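Local coordinates for kinesin-like protein KIF19 (Mus musculus, PDB 5GSZ), which moves toward microtubule plus ends and depolymerises microtubules at the tips of motile cilia, so regulating ciliary length, at residues S87-V92 and V125-D130; R133-T138 and M142-S147. All coordinates share one frame; numbering follows the deposited sequence.

Contacts 1 and 2 both use helix 123-136 of the kinesin motor domain, at successive places along it. Contact 1 is a buried meeting of this helix with helix 89-93, on one face of the central sheet. Contact 2 lies at the surface, where the end of the helix turns back into strand 142-154. Their centres are 11 Å apart. They also touch, through Ile89 CG2 and Ala134 CB at 4.1 Å. The chemistry changes with the place. Contact 1 is apolar between its segments, and the polar groups there bond elsewhere. Contact 2 adds a hydroxyl-hydroxyl hydrogen bond and one weak backbone bond to aliphatic-aromatic packing. Neither lies at the nucleotide pocket.

Contact 1: residues S87-V92 and V125-D130; sequences SLIEGV and VRTLND
Ile89 lays its CD1 against the CB of Asp130 and beside the Thr127 carbonyl. This is helix-helix packing within the kinesin motor domain, a P-loop NTPase fold. The short helix 89-93 leads into central strand 97-103. Helix 123-136 comes after the P-loop and the short helix 110-114. Both lean on strand 242-250, so they share one face of the central sheet. Ile89 is the one residue of its segment that carries the contact. Its CG1 lies beside its own backbone N (chi1 -65°), and the chain then runs out extended. This sends CD1 across the surface of the second helix. Ile89 CD1 lies 3.9 Å from Thr127 O. The other branch, CG2, faces the Asp130 carbonyl, with Ile89 CG2 to Asp130 O at 3.8 Å. The isoleucine thus spans one turn of the partner helix, from Thr127 to Asp130.

Thr127 divides its two branches. Its methyl CG2 turns to Ile89 and meets CG1 at 4.1 Å. Its hydroxyl OG1 turns back along its own helix and bonds to the Ile123 carbonyl. The apolar side of the threonine therefore serves the contact, and the polar side is satisfied within the helix. Leu246 and Met248 of strand 242-250 also touch Thr127.

Asp130 is split in the same way. Its CB belongs to the apolar patch, while its carboxylate goes to helix 77-84 and the residues after it. OD2 accepts a hydrogen bond from Tyr81 OH and forms a salt bridge with Lys86. Tyr81 also touches both Ile89 and Thr127, so helix 77-84 closes one flank. The Ile89 and Asp130 side chains meet at about a right angle, with Ile89 CD1 to Asp130 CB at 3.3 Å.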
loop_
_atom_site.group_PDB
_atom_site.type_symbol
_atom_site.label_atom_id
_atom_site.label_comp_id
_atom_site.label_asym_id
_atom_site.label_seq_id
_atom_site.Cartn_x
_atom_site.Cartn_y
_atom_site.Cartn_z
ATOM N N SER A 87 -5.798 11.427 8.471
ATOM C CA SER A 87 -4.983 12.584 8.811
ATOM C C SER A 87 -4.010 12.977 7.712
ATOM O O SER A 87 -3.383 14.032 7.824
ATOM C CB SER A 87 -4.201 12.316 10.089
ATOM O OG SER A 87 -3.136 11.398 9.869
ATOM N N LEU A 88 -3.843 12.161 6.672
ATOM C CA LEU A 88 -3.024 12.576 5.538
ATOM C C LEU A 88 -3.698 13.654 4.713
ATOM O O LEU A 88 -3.006 14.395 4.004
ATOM C CB LEU A 88 -2.718 11.394 4.613
ATOM C CG LEU A 88 -1.996 10.213 5.238
ATOM C CD1 LEU A 88 -1.805 9.113 4.200
ATOM C CD2 LEU A 88 -0.679 10.677 5.834
ATOM N N ILE A 89 -5.025 13.747 4.787
ATOM C CA ILE A 89 -5.779 14.493 3.789
ATOM C C ILE A 89 -5.449 15.981 3.847
ATOM O O ILE A 89 -5.207 16.609 2.806
ATOM C CB ILE A 89 -7.278 14.215 3.976
ATOM C CG1 ILE A 89 -7.540 12.746 3.669
ATOM C CG2 ILE A 89 -8.123 15.113 3.075
ATOM C CD1 ILE A 89 -8.868 12.274 4.071
ATOM N N GLU A 90 -5.417 16.561 5.057
ATOM C CA GLU A 90 -5.154 17.987 5.205
ATOM C C GLU A 90 -3.866 18.386 4.507
ATOM O O GLU A 90 -3.823 19.410 3.814
ATOM C CB GLU A 90 -5.092 18.366 6.683
ATOM N N GLY A 91 -2.817 17.573 4.654
ATOM C CA GLY A 91 -1.554 17.875 3.999
ATOM C C GLY A 91 -1.622 17.756 2.487
ATOM O O GLY A 91 -0.974 18.524 1.764
ATOM N N VAL A 92 -2.397 16.794 1.981
ATOM C CA VAL A 92 -2.399 16.559 0.546
ATOM C C VAL A 92 -3.009 17.743 -0.186
ATOM O O VAL A 92 -2.510 18.167 -1.234
ATOM C CB VAL A 92 -3.114 15.238 0.211
ATOM C CG1 VAL A 92 -3.325 15.110 -1.280
ATOM C CG2 VAL A 92 -2.280 14.062 0.706
ATOM N N VAL A 125 -12.033 4.784 -1.286
ATOM C CA VAL A 125 -13.219 5.628 -1.324
ATOM C C VAL A 125 -13.353 6.439 -0.037
ATOM O O VAL A 125 -13.784 7.595 -0.068
ATOM C CB VAL A 125 -14.490 4.796 -1.628
ATOM C CG1 VAL A 125 -14.330 3.968 -2.893
ATOM C CG2 VAL A 125 -14.836 3.887 -0.491
ATOM N N ARG A 126 -12.978 5.874 1.107
ATOM C CA ARG A 126 -13.063 6.653 2.343
ATOM C C ARG A 126 -12.151 7.862 2.269
ATOM O O ARG A 126 -12.519 8.963 2.696
ATOM C CB ARG A 126 -12.721 5.786 3.563
ATOM C CG ARG A 126 -13.799 4.774 3.877
ATOM C CD ARG A 126 -13.395 3.707 4.868
ATOM N NE ARG A 126 -14.591 3.320 5.615
ATOM C CZ ARG A 126 -15.503 2.433 5.221
ATOM N NH1 ARG A 126 -15.373 1.777 4.077
ATOM N NH2 ARG A 126 -16.563 2.198 5.971
ATOM N N THR A 127 -10.976 7.688 1.679
ATOM C CA THR A 127 -10.045 8.795 1.543
ATOM C C THR A 127 -10.491 9.779 0.471
ATOM O O THR A 127 -10.414 10.995 0.684
ATOM C CB THR A 127 -8.649 8.261 1.241
ATOM O OG1 THR A 127 -8.364 7.180 2.134
ATOM C CG2 THR A 127 -7.609 9.345 1.435
ATOM N N LEU A 128 -10.943 9.284 -0.688
ATOM C CA LEU A 128 -11.489 10.195 -1.693
ATOM C C LEU A 128 -12.628 11.016 -1.123
ATOM O O LEU A 128 -12.831 12.172 -1.516
ATOM C CB LEU A 128 -11.953 9.436 -2.937
ATOM C CG LEU A 128 -10.919 8.985 -3.981
ATOM C CD1 LEU A 128 -9.972 7.893 -3.569
ATOM C CD2 LEU A 128 -11.613 8.575 -5.257
ATOM N N ASN A 129 -13.345 10.460 -0.156
ATOM C CA ASN A 129 -14.559 11.082 0.341
ATOM C C ASN A 129 -14.248 12.237 1.285
ATOM O O ASN A 129 -14.757 13.347 1.116
ATOM C CB ASN A 129 -15.394 10.012 1.024
ATOM C CG ASN A 129 -16.850 10.240 0.860
ATOM O OD1 ASN A 129 -17.424 11.193 1.407
ATOM N ND2 ASN A 129 -17.464 9.408 0.037
ATOM N N ASP A 130 -13.409 11.995 2.282
ATOM C CA ASP A 130 -12.979 13.092 3.129
ATOM C C ASP A 130 -12.153 14.111 2.362
ATOM O O ASP A 130 -11.948 15.236 2.840
ATOM C CB ASP A 130 -12.169 12.558 4.301
ATOM C CG ASP A 130 -13.029 12.072 5.417
ATOM O OD1 ASP A 130 -14.257 12.321 5.358
ATOM O OD2 ASP A 130 -12.464 11.477 6.359
#

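Contact 2: residues R133-T138 and M142-S147; sequences RAIEET and MEYEVS
Thr138 OG1 has two hydrogen-bond partners, one on each side of the turn between helix and strand. Thr138 OG1 accepts the hydroxyl proton of Tyr144 OH at 2.6 Å. Thr138 OG1 gives its own proton to Ala134 O, four residues back, at 2.9 Å. That second bond lies in the carbonyl plane, with a C=O to donor angle of 150°. With chi1 at 57°, OG1 sits between the backbone N and carbonyl carbon of Thr138, from where it can reach both partners. Tyr144 OH also bonds Gln230 NE2, so the hydroxyls form a chain from the helix, through the tyrosine, to strand 220-232. This fixes the far end of the ring. The Thr138 backbone adds a weak bond, from Met142 N to Thr138 O, at 3.2 Å.

Away from the hydroxyls the contact is apolar. Ile135 packs over one face of the Tyr144 ring. Ile135 CG1 makes a CH-pi contact 4.0 Å from the Tyr144 ring centroid, 17° off the normal. The CG2 methyl lies by the CG and CD1 atoms of the ring, with Ile135 CG2 to Tyr144 CD1 at 3.5 Å. CD1, at the end of the CG1 branch of Ile135, runs past the CB end of Tyr144 and meets Val146 CG2 tip to tip at 3.4 Å. Met142, Tyr144 and Val146 are alternate residues of one strand, so their CB atoms point to the side of the helix.

This is a short helix-to-strand connection near one edge of the central sheet, and it folds strand 142-154 back along the end of helix 123-136. Helix 89-93 lies alongside, with Ile93 touching Ala134, Ile135 and Tyr144. On the sheet side, strand 220-232 pairs antiparallel with strand 142-154 and packs Val228 on Tyr144 and Val226 on Val146.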
loop_
_atom_site.group_PDB
_atom_site.type_symbol
_atom_site.label_atom_id
_atom_site.label_comp_id
_atom_site.label_asym_id
_atom_site.label_seq_id
_atom_site.Cartn_x
_atom_site.Cartn_y
_atom_site.Cartn_z
ATOM N N ARG A 133 -14.837 16.549 0.938
ATOM C CA ARG A 133 -15.377 17.380 2.011
ATOM C C ARG A 133 -14.384 18.461 2.421
ATOM O O ARG A 133 -14.720 19.652 2.453
ATOM C CB ARG A 133 -15.744 16.520 3.218
ATOM C CG ARG A 133 -16.985 15.686 3.026
ATOM C CD ARG A 133 -17.437 15.100 4.342
ATOM N NE ARG A 133 -18.613 14.275 4.133
ATOM C CZ ARG A 133 -18.571 12.969 3.907
ATOM N NH1 ARG A 133 -17.398 12.334 3.886
ATOM N NH2 ARG A 133 -19.703 12.296 3.719
ATOM N N ALA A 134 -13.160 18.055 2.765
ATOM C CA ALA A 134 -12.104 19.004 3.087
ATOM C C ALA A 134 -11.931 20.052 1.997
ATOM O O ALA A 134 -11.599 21.208 2.290
ATOM C CB ALA A 134 -10.788 18.256 3.307
ATOM N N ILE A 135 -12.157 19.675 0.738
ATOM C CA ILE A 135 -12.014 20.636 -0.346
ATOM C C ILE A 135 -13.144 21.657 -0.317
ATOM O O ILE A 135 -12.918 22.851 -0.545
ATOM C CB ILE A 135 -11.925 19.912 -1.703
ATOM C CG1 ILE A 135 -10.512 19.363 -1.902
ATOM C CG2 ILE A 135 -12.295 20.835 -2.847
ATOM C CD1 ILE A 135 -10.350 18.614 -3.170
ATOM N N GLU A 136 -14.373 21.223 -0.013
ATOM C CA GLU A 136 -15.466 22.190 0.003
ATOM C C GLU A 136 -15.474 23.021 1.289
ATOM O O GLU A 136 -15.826 24.207 1.251
ATOM C CB GLU A 136 -16.814 21.494 -0.217
ATOM C CG GLU A 136 -17.947 22.491 -0.436
ATOM C CD GLU A 136 -17.870 23.242 -1.788
ATOM O OE1 GLU A 136 -17.726 22.589 -2.858
ATOM O OE2 GLU A 136 -17.941 24.500 -1.770
ATOM N N GLU A 137 -15.054 22.450 2.419
ATOM C CA GLU A 137 -14.975 23.267 3.623
ATOM C C GLU A 137 -13.914 24.350 3.520
ATOM O O GLU A 137 -13.853 25.206 4.401
ATOM C CB GLU A 137 -14.704 22.397 4.855
ATOM N N THR A 138 -13.065 24.325 2.486
ATOM C CA THR A 138 -12.072 25.371 2.282
ATOM C C THR A 138 -12.189 26.071 0.931
ATOM O O THR A 138 -11.341 26.909 0.612
ATOM C CB THR A 138 -10.650 24.806 2.450
ATOM O OG1 THR A 138 -10.447 23.715 1.546
ATOM C CG2 THR A 138 -10.436 24.315 3.868
ATOM N N MET A 142 -10.246 28.991 -1.528
ATOM C CA MET A 142 -9.367 28.257 -2.430
ATOM C C MET A 142 -10.125 27.676 -3.621
ATOM O O MET A 142 -11.302 27.316 -3.523
ATOM C CB MET A 142 -8.668 27.121 -1.695
ATOM C CG MET A 142 -7.839 27.538 -0.496
ATOM S SD MET A 142 -6.376 28.522 -0.910
ATOM C CE MET A 142 -5.459 28.334 0.617
ATOM N N GLU A 143 -9.426 27.582 -4.751
ATOM C CA GLU A 143 -9.888 26.790 -5.885
ATOM C C GLU A 143 -9.096 25.493 -5.945
ATOM O O GLU A 143 -7.895 25.484 -5.669
ATOM C CB GLU A 143 -9.752 27.549 -7.209
ATOM C CG GLU A 143 -10.258 28.999 -7.148
ATOM C CD GLU A 143 -9.693 29.894 -8.256
ATOM O OE1 GLU A 143 -8.771 29.444 -8.972
ATOM O OE2 GLU A 143 -10.180 31.044 -8.380
ATOM N N TYR A 144 -9.778 24.395 -6.287
ATOM C CA TYR A 144 -9.140 23.087 -6.352
ATOM C C TYR A 144 -9.376 22.414 -7.696
ATOM O O TYR A 144 -10.422 22.584 -8.331
ATOM C CB TYR A 144 -9.604 22.138 -5.238
ATOM C CG TYR A 144 -9.298 22.600 -3.839
ATOM C CD1 TYR A 144 -10.116 23.498 -3.188
ATOM C CD2 TYR A 144 -8.150 22.172 -3.187
ATOM C CE1 TYR A 144 -9.821 23.924 -1.883
ATOM C CE2 TYR A 144 -7.846 22.593 -1.905
ATOM C CZ TYR A 144 -8.680 23.470 -1.259
ATOM O OH TYR A 144 -8.383 23.881 0.013
ATOM N N GLU A 145 -8.364 21.661 -8.117
ATOM C CA GLU A 145 -8.457 20.712 -9.218
ATOM C C GLU A 145 -8.067 19.343 -8.679
ATOM O O GLU A 145 -7.061 19.211 -7.970
ATOM C CB GLU A 145 -7.555 21.114 -10.395
ATOM C CG GLU A 145 -8.249 21.936 -11.473
ATOM C CD GLU A 145 -7.289 22.425 -12.555
ATOM O OE1 GLU A 145 -6.146 22.818 -12.226
ATOM O OE2 GLU A 145 -7.674 22.388 -13.747
ATOM N N VAL A 146 -8.872 18.331 -8.988
ATOM C CA VAL A 146 -8.628 16.974 -8.523
ATOM C C VAL A 146 -8.721 16.030 -9.704
ATOM O O VAL A 146 -9.742 16.010 -10.399
ATOM C CB VAL A 146 -9.637 16.547 -7.450
ATOM C CG1 VAL A 146 -9.246 15.196 -6.904
ATOM C CG2 VAL A 146 -9.724 17.568 -6.372
ATOM N N SER A 147 -7.673 15.235 -9.912
ATOM C CA SER A 147 -7.716 14.106 -10.830
ATOM C C SER A 147 -7.188 12.858 -10.134
ATOM O O SER A 147 -6.354 12.945 -9.227
ATOM C CB SER A 147 -6.899 14.387 -12.082
ATOM O OG SER A 147 -5.543 14.585 -11.727
#